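Long-range contacts in glycosyl hydrolase family 26 (Bacteroides ovatus, PDB 4ZXO), which probably hydrolyses internal beta-mannosidic linkages of galactomannan, as a family 26 beta-mannanase taking part in the breakdown of this polysaccharide by a gut bacterium: residues Y37-E42 and W301-E306; E67-G72 and H103-K108; I229-T234 and P265-E270. One frame throughout, in Å; residues are numbered along the deposited sequence.

Contact 1: Y37-E42 and W301-E306; sequences YGIGWE and WRNARE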
ATOM      1  N   TYR A  37      -9.574 -12.260   5.215  1.00 13.20           N
ATOM      2  CA  TYR A  37      -9.697 -12.927   6.534  1.00 12.22           C
ATOM      3  C   TYR A  37      -9.682 -11.851   7.625  1.00 12.50           C
ATOM      4  O   TYR A  37      -9.471 -10.672   7.348  1.00 12.47           O
ATOM      5  CB  TYR A  37      -8.553 -13.962   6.739  1.00 11.86           C
ATOM      6  CG  TYR A  37      -7.181 -13.330   6.591  1.00 11.47           C
ATOM      7  CD1 TYR A  37      -6.670 -12.497   7.591  1.00 10.68           C
ATOM      8  CD2 TYR A  37      -6.414 -13.548   5.444  1.00 11.83           C
ATOM      9  CE1 TYR A  37      -5.420 -11.906   7.480  1.00 11.30           C
ATOM     10  CE2 TYR A  37      -5.156 -12.971   5.309  1.00 11.45           C
ATOM     11  CZ  TYR A  37      -4.676 -12.119   6.311  1.00 12.36           C
ATOM     12  OH  TYR A  37      -3.463 -11.469   6.158  1.00 13.27           O
ATOM     13  N   GLY A  38      -9.890 -12.260   8.872  1.00 13.45           N
ATOM     14  CA  GLY A  38      -9.824 -11.349  10.000  1.00 13.32           C
ATOM     15  C   GLY A  38      -9.781 -12.171  11.260  1.00 15.20           C
ATOM     16  O   GLY A  38      -9.523 -13.395  11.217  1.00 15.26           O
ATOM     17  N   ILE A  39     -10.010 -11.531  12.406  1.00 15.48           N
ATOM     18  CA  ILE A  39      -9.895 -12.275  13.660  1.00 16.60           C
ATOM     19  C   ILE A  39     -11.030 -13.318  13.744  1.00 17.92           C
ATOM     20  O   ILE A  39     -12.206 -12.980  13.703  1.00 18.38           O
ATOM     21  CB  ILE A  39      -9.887 -11.313  14.852  1.00 17.74           C
ATOM     22  CG1 ILE A  39      -8.687 -10.363  14.728  1.00 19.08           C
ATOM     23  CG2 ILE A  39      -9.839 -12.088  16.149  1.00 18.52           C
ATOM     24  CD1 ILE A  39      -7.341 -11.087  14.459  1.00 19.23           C
ATOM     25  N   GLY A  40     -10.656 -14.601  13.808  1.00 17.60           N
ATOM     26  CA  GLY A  40     -11.630 -15.668  13.890  1.00 17.55           C
ATOM     27  C   GLY A  40     -12.243 -16.191  12.598  1.00 18.33           C
ATOM     28  O   GLY A  40     -13.127 -17.067  12.660  1.00 19.61           O
ATOM     29  N   TRP A  41     -11.802 -15.693  11.435  1.00 18.35           N
ATOM     30  CA  TRP A  41     -12.384 -16.188  10.191  1.00 17.54           C
ATOM     31  C   TRP A  41     -11.464 -16.038   8.990  1.00 16.98           C
ATOM     32  O   TRP A  41     -10.498 -15.255   8.997  1.00 16.85           O
ATOM     33  CB  TRP A  41     -13.719 -15.479   9.899  1.00 16.97           C
ATOM     34  CG  TRP A  41     -13.491 -14.038   9.581  1.00 16.50           C
ATOM     35  CD1 TRP A  41     -13.359 -13.014  10.485  1.00 14.59           C
ATOM     36  CD2 TRP A  41     -13.353 -13.455   8.274  1.00 16.05           C
ATOM     37  NE1 TRP A  41     -13.176 -11.829   9.818  1.00 15.43           N
ATOM     38  CE2 TRP A  41     -13.144 -12.074   8.462  1.00 15.80           C
ATOM     39  CE3 TRP A  41     -13.422 -13.966   6.954  1.00 15.99           C
ATOM     40  CZ2 TRP A  41     -12.961 -11.177   7.378  1.00 15.98           C
ATOM     41  CZ3 TRP A  41     -13.253 -13.088   5.892  1.00 15.44           C
ATOM     42  CH2 TRP A  41     -13.004 -11.698   6.110  1.00 16.06           C
ATOM     43  N   GLU A  42     -11.757 -16.813   7.942  1.00 17.08           N
ATOM     44  CA  GLU A  42     -11.012 -16.726   6.689  1.00 17.31           C
ATOM     45  C   GLU A  42     -11.946 -17.114   5.564  1.00 19.11           C
ATOM     46  O   GLU A  42     -12.565 -18.179   5.612  1.00 19.68           O
ATOM     47  CB  GLU A  42      -9.794 -17.651   6.687  1.00 17.15           C
ATOM     48  CG  GLU A  42      -9.076 -17.628   5.349  1.00 17.50           C
ATOM     49  CD  GLU A  42      -7.675 -18.212   5.444  1.00 18.85           C
ATOM     50  OE1 GLU A  42      -7.289 -18.718   6.524  1.00 18.64           O
ATOM     51  OE2 GLU A  42      -6.958 -18.192   4.425  1.00 19.84           O
ATOM     52  N   TRP A 301      -2.793  -2.088   8.971  1.00  9.79           N
ATOM     53  CA  TRP A 301      -2.311  -3.412   8.566  1.00  9.63           C
ATOM     54  C   TRP A 301      -3.315  -4.526   8.921  1.00 10.74           C
ATOM     55  O   TRP A 301      -4.403  -4.259   9.438  1.00 10.79           O
ATOM     56  CB  TRP A 301      -0.923  -3.673   9.186  1.00  9.60           C
ATOM     57  CG  TRP A 301      -0.144  -4.756   8.435  1.00 11.30           C
ATOM     58  CD1 TRP A 301       0.325  -5.976   8.939  1.00 13.31           C
ATOM     59  CD2 TRP A 301       0.225  -4.751   7.042  1.00 12.63           C
ATOM     60  NE1 TRP A 301       0.950  -6.693   7.937  1.00 14.34           N
ATOM     61  CE2 TRP A 301       0.893  -5.974   6.769  1.00 13.67           C
ATOM     62  CE3 TRP A 301       0.080  -3.809   6.012  1.00 13.49           C
ATOM     63  CZ2 TRP A 301       1.444  -6.256   5.508  1.00 14.84           C
ATOM     64  CZ3 TRP A 301       0.594  -4.102   4.749  1.00 14.84           C
ATOM     65  CH2 TRP A 301       1.259  -5.327   4.514  1.00 14.93           C
ATOM     66  N   ARG A 302      -2.978  -5.755   8.539  1.00 10.11           N
ATOM     67  CA  ARG A 302      -3.932  -6.876   8.508  1.00 10.17           C
ATOM     68  C   ARG A 302      -4.392  -7.361   9.863  1.00 10.88           C
ATOM     69  O   ARG A 302      -3.776  -7.081  10.882  1.00 11.95           O
ATOM     70  CB  ARG A 302      -3.328  -8.065   7.722  1.00 10.13           C
ATOM     71  CG  ARG A 302      -2.166  -8.737   8.429  1.00 11.54           C
ATOM     72  CD  ARG A 302      -1.278  -9.517   7.457  1.00 13.28           C
ATOM     73  NE  ARG A 302      -0.331 -10.332   8.248  1.00 14.02           N
ATOM     74  CZ  ARG A 302      -0.567 -11.584   8.678  1.00 14.57           C
ATOM     75  NH1 ARG A 302      -1.715 -12.245   8.362  1.00 13.87           N
ATOM     76  NH2 ARG A 302       0.345 -12.170   9.467  1.00 17.41           N
ATOM     77  N   ASN A 303      -5.534  -8.038   9.860  1.00 10.93           N
ATOM     78  CA  ASN A 303      -6.033  -8.688  11.086  1.00 10.65           C
ATOM     79  C   ASN A 303      -5.733 -10.164  10.992  1.00 11.99           C
ATOM     80  O   ASN A 303      -6.474 -10.911  10.352  1.00 13.24           O
ATOM     81  CB  ASN A 303      -7.539  -8.423  11.251  1.00 11.13           C
ATOM     82  CG  ASN A 303      -7.829  -7.021  11.772  1.00 11.31           C
ATOM     83  OD1 ASN A 303      -6.955  -6.142  11.716  1.00 12.65           O
ATOM     84  ND2 ASN A 303      -9.049  -6.807  12.269  1.00 11.76           N
ATOM     85  N   ALA A 304      -4.593 -10.584  11.548  1.00 13.14           N
ATOM     86  CA  ALA A 304      -4.042 -11.917  11.255  1.00 14.17           C
ATOM     87  C   ALA A 304      -4.825 -13.054  11.888  1.00 16.18           C
ATOM     88  O   ALA A 304      -4.750 -13.282  13.105  1.00 16.69           O
ATOM     89  CB  ALA A 304      -2.566 -11.986  11.706  1.00 13.92           C
ATOM     90  N   ARG A 305      -5.510 -13.809  11.066  1.00 15.58           N
ATOM     91  CA  ARG A 305      -6.358 -14.880  11.550  1.00 18.29           C
ATOM     92  C   ARG A 305      -5.533 -15.920  12.244  1.00 19.16           C
ATOM     93  O   ARG A 305      -6.013 -16.552  13.135  1.00 20.14           O
ATOM     94  CB  ARG A 305      -7.208 -15.461  10.440  1.00 20.91           C
ATOM     95  CG  ARG A 305      -6.593 -16.511   9.542  1.00 25.78           C
ATOM     96  CD  ARG A 305      -5.595 -15.949   8.568  1.00 28.30           C
ATOM     97  NE  ARG A 305      -5.442 -16.701   7.341  1.00 26.99           N
ATOM     98  CZ  ARG A 305      -4.386 -16.582   6.567  1.00 27.57           C
ATOM     99  NH1 ARG A 305      -3.422 -15.778   6.931  1.00 27.75           N
ATOM    100  NH2 ARG A 305      -4.299 -17.208   5.450  1.00 26.68           N
ATOM    101  N   GLU A 306      -4.288 -16.028  11.832  1.00 19.05           N
ATOM    102  CA  GLU A 306      -3.401 -17.083  12.312  1.00 19.75           C
ATOM    103  C   GLU A 306      -2.587 -16.646  13.535  1.00 21.83           C
ATOM    104  O   GLU A 306      -1.844 -17.462  14.117  1.00 22.88           O
ATOM    105  CB  GLU A 306      -2.463 -17.554  11.181  1.00 19.02           C
ATOM    106  CG  GLU A 306      -1.199 -16.708  10.980  1.00 19.18           C
ATOM    107  CD  GLU A 306      -1.377 -15.474  10.153  1.00 19.16           C
ATOM    108  OE1 GLU A 306      -2.513 -15.094   9.805  1.00 19.52           O
ATOM    109  OE2 GLU A 306      -0.334 -14.847   9.852  1.00 19.50           O
TER
HETATM  110  O   HOH W   1      -7.150  -8.446   7.562  1.00 11.37           O
HETATM  111  O   HOH W   2      -8.148 -15.840  14.302  1.00 32.87           O
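A short beta hairpin, closed by a type II turn from Gly-38 to Trp-41, sets Tyr-37 and Glu-42 side by side, and Arg-305 is laid across both. The guanidinium of Arg-305 lies flat on the phenol ring with the two planes 3° apart, a cation-pi stack with CZ 4.2 Å from the ring centroid of Tyr-37. Its CD, turned back by the bend at chi2 (-74°), sits over the same ring in a CH-pi contact. From there the side-on pair of nitrogens grips Glu-42: NE of Arg-305 reaches OE1 of Glu-42 at 2.9 Å, nearly straight, and NH2 meets OE2 at 3.0 Å. Both donors approach from above the carboxylate plane. NH2 also donates to O of Asp-77.

In the (beta/alpha)8 barrel of clan GH-A this joins the loop after strand 27-32 to the loop after strand 295-300. Arg-302 serves the hydroxyl end of Tyr-37, its NH1 donating to OH at 2.9 Å, with the guanidinium turned almost perpendicular to the ring. Glu-306 ties the two arginines together: OE1 accepts from NH1 of Arg-305 at 3.1 Å, and Arg-302 holds both oxygens end-on. An alanine in place of Arg-305 would probably leave Glu-42 without its charge mate, uncover one face of Tyr-37 and take a donor from OE1 of Glu-306. CG1 of Ile-39 rests against CB of Asn-303 at 4.1 Å, while ND2 of Asn-303 is hydrogen-bonded to OD2 of Asp-49 and its OD1 accepts from the backbone N of Tyr-312 and Ala-313.

Contact 2: E67-G72 and H103-K108; sequences EIELGG and HVRNPK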
ATOM      1  N   GLU A  67       5.508 -14.122  -3.197  1.00  8.48           N
ATOM      2  CA  GLU A  67       5.585 -15.534  -3.677  1.00  8.15           C
ATOM      3  C   GLU A  67       4.879 -15.755  -4.998  1.00  8.43           C
ATOM      4  O   GLU A  67       4.975 -16.842  -5.550  1.00 10.62           O
ATOM      5  CB  GLU A  67       5.110 -16.559  -2.624  1.00  9.71           C
ATOM      6  CG  GLU A  67       5.951 -16.468  -1.350  1.00 11.04           C
ATOM      7  CD  GLU A  67       5.707 -17.610  -0.398  1.00 13.66           C
ATOM      8  OE1 GLU A  67       5.087 -18.640  -0.768  1.00 15.94           O
ATOM      9  OE2 GLU A  67       6.176 -17.523   0.735  1.00 14.92           O
ATOM     10  N   ILE A  68       4.255 -14.740  -5.602  1.00  7.84           N
ATOM     11  CA  ILE A  68       3.778 -14.938  -6.975  1.00  8.65           C
ATOM     12  C   ILE A  68       4.936 -15.295  -7.870  1.00  9.28           C
ATOM     13  O   ILE A  68       4.768 -16.086  -8.837  1.00 11.97           O
ATOM     14  CB  ILE A  68       2.991 -13.706  -7.509  1.00  8.90           C
ATOM     15  CG1 ILE A  68       2.087 -14.145  -8.715  1.00 11.17           C
ATOM     16  CG2 ILE A  68       3.960 -12.542  -7.866  1.00  8.97           C
ATOM     17  CD1 ILE A  68       0.941 -13.235  -8.951  1.00 13.98           C
ATOM     18  N   GLU A  69       6.121 -14.782  -7.543  1.00  8.87           N
ATOM     19  CA  GLU A  69       7.321 -15.028  -8.345  1.00  9.12           C
ATOM     20  C   GLU A  69       7.725 -16.498  -8.353  1.00 10.64           C
ATOM     21  O   GLU A  69       8.528 -16.907  -9.229  1.00 12.29           O
ATOM     22  CB  GLU A  69       8.487 -14.200  -7.807  1.00  9.06           C
ATOM     23  CG  GLU A  69       8.836 -14.423  -6.308  1.00  9.03           C
ATOM     24  CD  GLU A  69       7.962 -13.645  -5.321  1.00  8.46           C
ATOM     25  OE1 GLU A  69       6.936 -13.052  -5.722  1.00  8.68           O
ATOM     26  OE2 GLU A  69       8.300 -13.683  -4.095  1.00  9.61           O
ATOM     27  N   LEU A  70       7.267 -17.259  -7.342  1.00  9.87           N
ATOM     28  CA  LEU A  70       7.565 -18.700  -7.271  1.00 10.94           C
ATOM     29  C   LEU A  70       6.656 -19.546  -8.138  1.00 11.61           C
ATOM     30  O   LEU A  70       6.861 -20.761  -8.252  1.00 13.53           O
ATOM     31  CB  LEU A  70       7.467 -19.186  -5.864  1.00 11.39           C
ATOM     32  CG  LEU A  70       8.381 -18.468  -4.871  1.00 12.13           C
ATOM     33  CD1 LEU A  70       8.297 -19.097  -3.466  1.00 12.92           C
ATOM     34  CD2 LEU A  70       9.832 -18.479  -5.284  1.00 12.95           C
ATOM     35  N   GLY A  71       5.669 -18.956  -8.769  1.00 10.88           N
ATOM     36  CA  GLY A  71       4.818 -19.734  -9.690  1.00 11.36           C
ATOM     37  C   GLY A  71       3.767 -20.632  -9.038  1.00 13.01           C
ATOM     38  O   GLY A  71       3.141 -21.475  -9.713  1.00 14.76           O
ATOM     39  N   GLY A  72       3.577 -20.472  -7.725  1.00 14.18           N
ATOM     40  CA  GLY A  72       2.584 -21.258  -7.002  1.00 13.46           C
ATOM     41  C   GLY A  72       1.224 -20.620  -6.958  1.00 12.17           C
ATOM     42  O   GLY A  72       0.957 -19.632  -7.648  1.00 13.56           O
ATOM     43  N   HIS A 103       5.962  -8.502  -0.873  1.00  7.04           N
ATOM     44  CA  HIS A 103       7.040  -9.025  -0.035  1.00  7.23           C
ATOM     45  C   HIS A 103       7.737 -10.188  -0.793  1.00  7.00           C
ATOM     46  O   HIS A 103       7.519 -11.404  -0.517  1.00  7.65           O
ATOM     47  CB  HIS A 103       6.495  -9.488   1.328  1.00  8.65           C
ATOM     48  CG  HIS A 103       6.179  -8.367   2.258  1.00  8.32           C
ATOM     49  ND1 HIS A 103       5.027  -7.607   2.164  1.00  9.03           N
ATOM     50  CD2 HIS A 103       6.828  -7.932   3.362  1.00  9.98           C
ATOM     51  CE1 HIS A 103       4.996  -6.740   3.171  1.00  9.60           C
ATOM     52  NE2 HIS A 103       6.085  -6.910   3.903  1.00 10.12           N
ATOM     53  N   VAL A 104       8.560  -9.787  -1.756  1.00  6.23           N
ATOM     54  CA  VAL A 104       9.180 -10.717  -2.697  1.00  6.56           C
ATOM     55  C   VAL A 104      10.324 -11.486  -2.038  1.00  6.07           C
ATOM     56  O   VAL A 104      11.068 -10.957  -1.178  1.00  7.29           O
ATOM     57  CB  VAL A 104       9.677  -9.919  -3.934  1.00  7.27           C
ATOM     58  CG1 VAL A 104      10.586  -8.722  -3.535  1.00  7.93           C
ATOM     59  CG2 VAL A 104      10.323 -10.757  -5.036  1.00  6.92           C
ATOM     60  N   ARG A 105      10.437 -12.748  -2.449  1.00  6.66           N
ATOM     61  CA  ARG A 105      11.499 -13.611  -1.972  1.00  7.48           C
ATOM     62  C   ARG A 105      12.883 -13.044  -2.334  1.00  8.26           C
ATOM     63  O   ARG A 105      13.039 -12.167  -3.217  1.00  8.69           O
ATOM     64  CB  ARG A 105      11.348 -15.014  -2.601  1.00  8.57           C
ATOM     65  CG  ARG A 105      10.044 -15.730  -2.321  1.00 11.08           C
ATOM     66  CD  ARG A 105       9.838 -16.175  -0.883  1.00 12.20           C
ATOM     67  NE  ARG A 105      10.833 -17.197  -0.488  1.00 12.42           N
ATOM     68  CZ  ARG A 105      10.825 -17.824   0.676  1.00 14.08           C
ATOM     69  NH1 ARG A 105       9.869 -17.606   1.540  1.00 15.33           N
ATOM     70  NH2 ARG A 105      11.774 -18.714   0.965  1.00 14.67           N
ATOM     71  N   ASN A 106      13.886 -13.591  -1.660  1.00  7.70           N
ATOM     72  CA  ASN A 106      15.275 -13.201  -1.882  1.00  8.21           C
ATOM     73  C   ASN A 106      15.801 -14.011  -3.068  1.00  9.01           C
ATOM     74  O   ASN A 106      15.937 -15.247  -2.944  1.00 10.14           O
ATOM     75  CB  ASN A 106      16.061 -13.491  -0.608  1.00  8.63           C
ATOM     76  CG  ASN A 106      17.496 -13.029  -0.666  1.00  9.35           C
ATOM     77  OD1 ASN A 106      18.169 -13.208  -1.658  1.00 10.19           O
ATOM     78  ND2 ASN A 106      17.964 -12.422   0.405  1.00  9.95           N
ATOM     79  N   PRO A 107      16.109 -13.344  -4.198  1.00  9.76           N
ATOM     80  CA  PRO A 107      16.477 -14.115  -5.408  1.00 10.69           C
ATOM     81  C   PRO A 107      17.885 -14.717  -5.360  1.00 13.04           C
ATOM     82  O   PRO A 107      18.196 -15.584  -6.189  1.00 14.84           O
ATOM     83  CB  PRO A 107      16.373 -13.080  -6.540  1.00 11.44           C
ATOM     84  CG  PRO A 107      16.615 -11.725  -5.854  1.00 11.12           C
ATOM     85  CD  PRO A 107      15.969 -11.894  -4.443  1.00 10.29           C
ATOM     86  N   LYS A 108      18.697 -14.324  -4.384  1.00 12.70           N
ATOM     87  CA  LYS A 108      20.041 -14.875  -4.306  1.00 13.27           C
ATOM     88  C   LYS A 108      20.108 -16.014  -3.278  1.00 13.78           C
ATOM     89  O   LYS A 108      20.691 -17.082  -3.544  1.00 16.28           O
ATOM     90  CB  LYS A 108      21.049 -13.770  -3.948  1.00 13.98           C
ATOM     91  CG  LYS A 108      22.508 -14.247  -3.909  1.00 16.26           C
ATOM     92  CD  LYS A 108      23.362 -12.965  -3.754  1.00 19.48           C
ATOM     93  CE  LYS A 108      24.806 -13.139  -4.092  1.00 21.58           C
ATOM     94  NZ  LYS A 108      25.495 -13.992  -3.137  1.00 21.10           N
TER
HETATM   95  O   HOH W   3       7.733 -15.544   1.859  1.00 13.85           O
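At the C-terminal end of the barrel strands, where the loops of a TIM barrel build the active-site face, Glu-69 from the loop after strand 60-64 meets Val-104 and Arg-105 from the loop after strand 97-101. The one direct hydrogen bond between the two segments is made by a carboxylate oxygen: OE2 of Glu-69 accepts the backbone N-H of Arg-105 at 2.9 Å in an almost straight bond (170°). The donor stands above the carboxylate plane. CG of Glu-69 lies between its backbone N and carbonyl carbon, and a bend at chi2 (-82°) then swings CD round, within 3.7 Å of CG2 of Val-104. A single 3-10 turn, 68-70, carries this glutamate, and its other oxygen, OE1, takes the indole N-H of Trp-102.

Arg-105 uses its length differently. Its methylenes pass across Leu-70, with CG 4.0 Å from CD1 of Leu-70, and CD comes to 3.9 Å from CG of Glu-67. The charged end then approaches the Glu-67 carboxylate with the two planes nearly perpendicular. The salt bridge is long, 3.8 Å between NH1 of Arg-105 and OE2 of Glu-67, and a water fills in, donating to OE2 and accepting from NH1. NH2 of the arginine turns to the carbonyl of Gly-110. Two kinds of polar link thus sit side by side: the buried Glu-69, held by N-H groups that carry no formal charge, would probably be stabilised as the anion, whereas Glu-67 and Arg-105, relayed through water, are likely to attract each other less than a directly bonded ion pair would.

Contact 3: I229-T234 and P265-E270; sequences IDVLGT and PIALTE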
ATOM      1  N   ILE A 229       7.346   7.392 -10.193  1.00  9.99           N
ATOM      2  CA  ILE A 229       6.509   7.348  -8.992  1.00  9.16           C
ATOM      3  C   ILE A 229       5.274   8.214  -9.195  1.00  9.23           C
ATOM      4  O   ILE A 229       5.354   9.317  -9.728  1.00 10.93           O
ATOM      5  CB  ILE A 229       7.282   7.829  -7.750  1.00  8.31           C
ATOM      6  CG1 ILE A 229       8.494   6.885  -7.466  1.00  9.24           C
ATOM      7  CG2 ILE A 229       6.336   7.883  -6.524  1.00  9.30           C
ATOM      8  CD1 ILE A 229       8.069   5.379  -7.214  1.00 10.68           C
ATOM      9  N   ASP A 230       4.133   7.697  -8.773  1.00  8.46           N
ATOM     10  CA  ASP A 230       2.857   8.440  -8.815  1.00  9.72           C
ATOM     11  C   ASP A 230       2.351   8.885  -7.440  1.00 10.53           C
ATOM     12  O   ASP A 230       1.626   9.879  -7.357  1.00 11.20           O
ATOM     13  CB  ASP A 230       1.775   7.573  -9.468  1.00  9.78           C
ATOM     14  CG  ASP A 230       2.166   7.173 -10.832  1.00 10.90           C
ATOM     15  OD1 ASP A 230       2.328   8.073 -11.671  1.00 12.59           O
ATOM     16  OD2 ASP A 230       2.366   5.991 -11.095  1.00 10.39           O
ATOM     17  N   VAL A 231       2.699   8.146  -6.378  1.00  9.61           N
ATOM     18  CA  VAL A 231       2.156   8.430  -5.037  1.00  7.89           C
ATOM     19  C   VAL A 231       3.305   8.426  -4.048  1.00  7.24           C
ATOM     20  O   VAL A 231       4.101   7.473  -4.037  1.00  7.86           O
ATOM     21  CB  VAL A 231       1.136   7.363  -4.602  1.00  9.26           C
ATOM     22  CG1 VAL A 231       0.664   7.619  -3.133  1.00 10.69           C
ATOM     23  CG2 VAL A 231      -0.026   7.291  -5.625  1.00  9.82           C
ATOM     24  N   LEU A 232       3.409   9.460  -3.231  1.00  7.40           N
ATOM     25  CA  LEU A 232       4.435   9.521  -2.176  1.00  7.59           C
ATOM     26  C   LEU A 232       3.821   9.020  -0.863  1.00  8.48           C
ATOM     27  O   LEU A 232       2.863   9.619  -0.357  1.00 10.27           O
ATOM     28  CB  LEU A 232       4.970  10.957  -2.005  1.00  7.97           C
ATOM     29  CG  LEU A 232       5.649  11.502  -3.253  1.00  9.71           C
ATOM     30  CD1 LEU A 232       6.095  12.976  -2.986  1.00  9.88           C
ATOM     31  CD2 LEU A 232       6.816  10.606  -3.723  1.00  9.87           C
ATOM     32  N   GLY A 233       4.357   7.935  -0.323  1.00  7.90           N
ATOM     33  CA  GLY A 233       3.807   7.378   0.900  1.00  6.67           C
ATOM     34  C   GLY A 233       4.836   7.261   2.000  1.00  6.40           C
ATOM     35  O   GLY A 233       6.036   7.585   1.845  1.00  6.60           O
ATOM     36  N   THR A 234       4.361   6.775   3.136  1.00  6.84           N
ATOM     37  CA  THR A 234       5.274   6.449   4.240  1.00  6.55           C
ATOM     38  C   THR A 234       4.587   5.374   5.092  1.00  6.31           C
ATOM     39  O   THR A 234       3.341   5.274   5.107  1.00  7.28           O
ATOM     40  CB  THR A 234       5.635   7.691   5.084  1.00  8.12           C
ATOM     41  OG1 THR A 234       6.677   7.353   6.011  1.00  8.20           O
ATOM     42  CG2 THR A 234       4.405   8.160   5.881  1.00  9.18           C
ATOM     43  N   PRO A 265       0.326  13.177  -5.217  1.00 12.11           N
ATOM     44  CA  PRO A 265      -0.537  12.933  -4.054  1.00 11.63           C
ATOM     45  C   PRO A 265       0.260  12.147  -3.023  1.00 10.23           C
ATOM     46  O   PRO A 265       1.225  11.474  -3.374  1.00  9.76           O
ATOM     47  CB  PRO A 265      -1.673  12.096  -4.641  1.00 13.48           C
ATOM     48  CG  PRO A 265      -1.078  11.390  -5.765  1.00 14.27           C
ATOM     49  CD  PRO A 265      -0.035  12.311  -6.354  1.00 12.96           C
ATOM     50  N   ILE A 266      -0.223  12.185  -1.788  1.00  9.48           N
ATOM     51  CA  ILE A 266       0.472  11.567  -0.669  1.00  8.63           C
ATOM     52  C   ILE A 266      -0.459  10.611   0.078  1.00  9.00           C
ATOM     53  O   ILE A 266      -1.699  10.703  -0.011  1.00  9.71           O
ATOM     54  CB  ILE A 266       1.020  12.644   0.293  1.00 10.01           C
ATOM     55  CG1 ILE A 266      -0.127  13.394   0.980  1.00 11.09           C
ATOM     56  CG2 ILE A 266       1.995  13.576  -0.488  1.00 10.18           C
ATOM     57  CD1 ILE A 266       0.368  14.390   2.032  1.00 11.99           C
ATOM     58  N   ALA A 267       0.137   9.689   0.808  1.00  7.39           N
ATOM     59  CA  ALA A 267      -0.651   8.729   1.539  1.00  6.96           C
ATOM     60  C   ALA A 267       0.118   8.149   2.723  1.00  7.29           C
ATOM     61  O   ALA A 267       1.332   8.024   2.674  1.00  7.07           O
ATOM     62  CB  ALA A 267      -1.099   7.557   0.606  1.00  8.00           C
ATOM     63  N   LEU A 268      -0.620   7.778   3.759  1.00  7.04           N
ATOM     64  CA  LEU A 268      -0.042   7.022   4.857  1.00  5.83           C
ATOM     65  C   LEU A 268      -0.300   5.551   4.527  1.00  6.24           C
ATOM     66  O   LEU A 268      -1.399   5.041   4.714  1.00  6.46           O
ATOM     67  CB  LEU A 268      -0.655   7.476   6.181  1.00  6.44           C
ATOM     68  CG  LEU A 268      -0.203   6.760   7.462  1.00  7.08           C
ATOM     69  CD1 LEU A 268       1.335   6.684   7.661  1.00  8.18           C
ATOM     70  CD2 LEU A 268      -0.839   7.441   8.653  1.00  8.98           C
ATOM     71  N   THR A 269       0.681   4.936   3.863  1.00  5.78           N
ATOM     72  CA  THR A 269       0.458   3.678   3.169  1.00  6.27           C
ATOM     73  C   THR A 269       0.455   2.466   4.116  1.00  6.72           C
ATOM     74  O   THR A 269      -0.088   1.416   3.754  1.00  7.16           O
ATOM     75  CB  THR A 269       1.499   3.486   2.017  1.00  6.81           C
ATOM     76  OG1 THR A 269       2.815   3.817   2.485  1.00  8.16           O
ATOM     77  CG2 THR A 269       1.116   4.453   0.875  1.00  7.88           C
ATOM     78  N   GLU A 270       1.059   2.602   5.298  1.00  6.32           N
ATOM     79  CA  GLU A 270       0.866   1.610   6.383  1.00  6.56           C
ATOM     80  C   GLU A 270       0.917   2.366   7.702  1.00  7.09           C
ATOM     81  O   GLU A 270       1.807   3.198   7.904  1.00  7.84           O
ATOM     82  CB  GLU A 270       1.954   0.533   6.459  1.00  7.90           C
ATOM     83  CG  GLU A 270       1.983  -0.439   5.338  1.00 10.13           C
ATOM     84  CD  GLU A 270       2.954  -1.567   5.561  1.00 10.61           C
ATOM     85  OE1 GLU A 270       3.257  -1.914   6.720  1.00 12.38           O
ATOM     86  OE2 GLU A 270       3.433  -2.146   4.570  1.00 10.74           O
TER
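Leu-232 is bonded through both its backbone N and its backbone O to the segment 265-270: its N donates to O of Pro-265 at 3.0 Å, and its O accepts from N of Ala-267 at 3.0 Å. This alternation is the signature of parallel strands, here 231-235 and 266-271, which flank helix 241-262 in a beta-alpha-beta unit of the (beta/alpha)8 barrel. The axes of 231-234 and 266-269 approach to 4.7 Å, their directions inclined by 35°. Further along, N of Thr-269 donates to O of Thr-234 at 3.0 Å, while the bond from N of Thr-234 to O of Ala-267 is weak.

Side chains then sort onto the two faces. Leu-232, Thr-234, Ile-266 and Leu-268 point to the face covered by helix 241-262, where CG2 of Thr-234 touches CD1 of Leu-268 at 3.8 Å. On the other face, CG1 of Val-231, anti to its backbone N (chi1 175°), meets CB of Ala-267 at 4.1 Å. Gly-233 is close-fitted, since a beta carbon there would run into CG2 of Thr-269.

In the next shell, strands 203-207 and 295-300 continue the sheet beyond this pair, and OG1 of Thr-269 bonds to Asp-235. Glu-270 follows on the seventh barrel strand, where clan GH-A enzymes carry their nucleophile, a role consistent with its place here. OE1 of its carboxylate is hydrogen-bonded to OH of Tyr-237, and OE2 forms a salt bridge with NH2 of Arg-162.

One aromatic residue relates the three contacts: Trp-301, at the start of the second segment of contact 1. Its CH2 packs 4.2 Å from CE1 of His-103 in contact 2, and its CZ3 lies 3.5 Å from OE2 of Glu-270 in contact 3. The contact centres are nevertheless about 23 to 25 Å apart, so it is these segment ends that converge, around the probable catalytic cleft. Contacts 2 and 3 do not touch, their nearest atoms being about 5 Å apart. Along the chain both are nested within the loop that contact 1 closes: contact 3 lies in the barrel wall, while contacts 1 and 2 tie together loops that follow barrel strands.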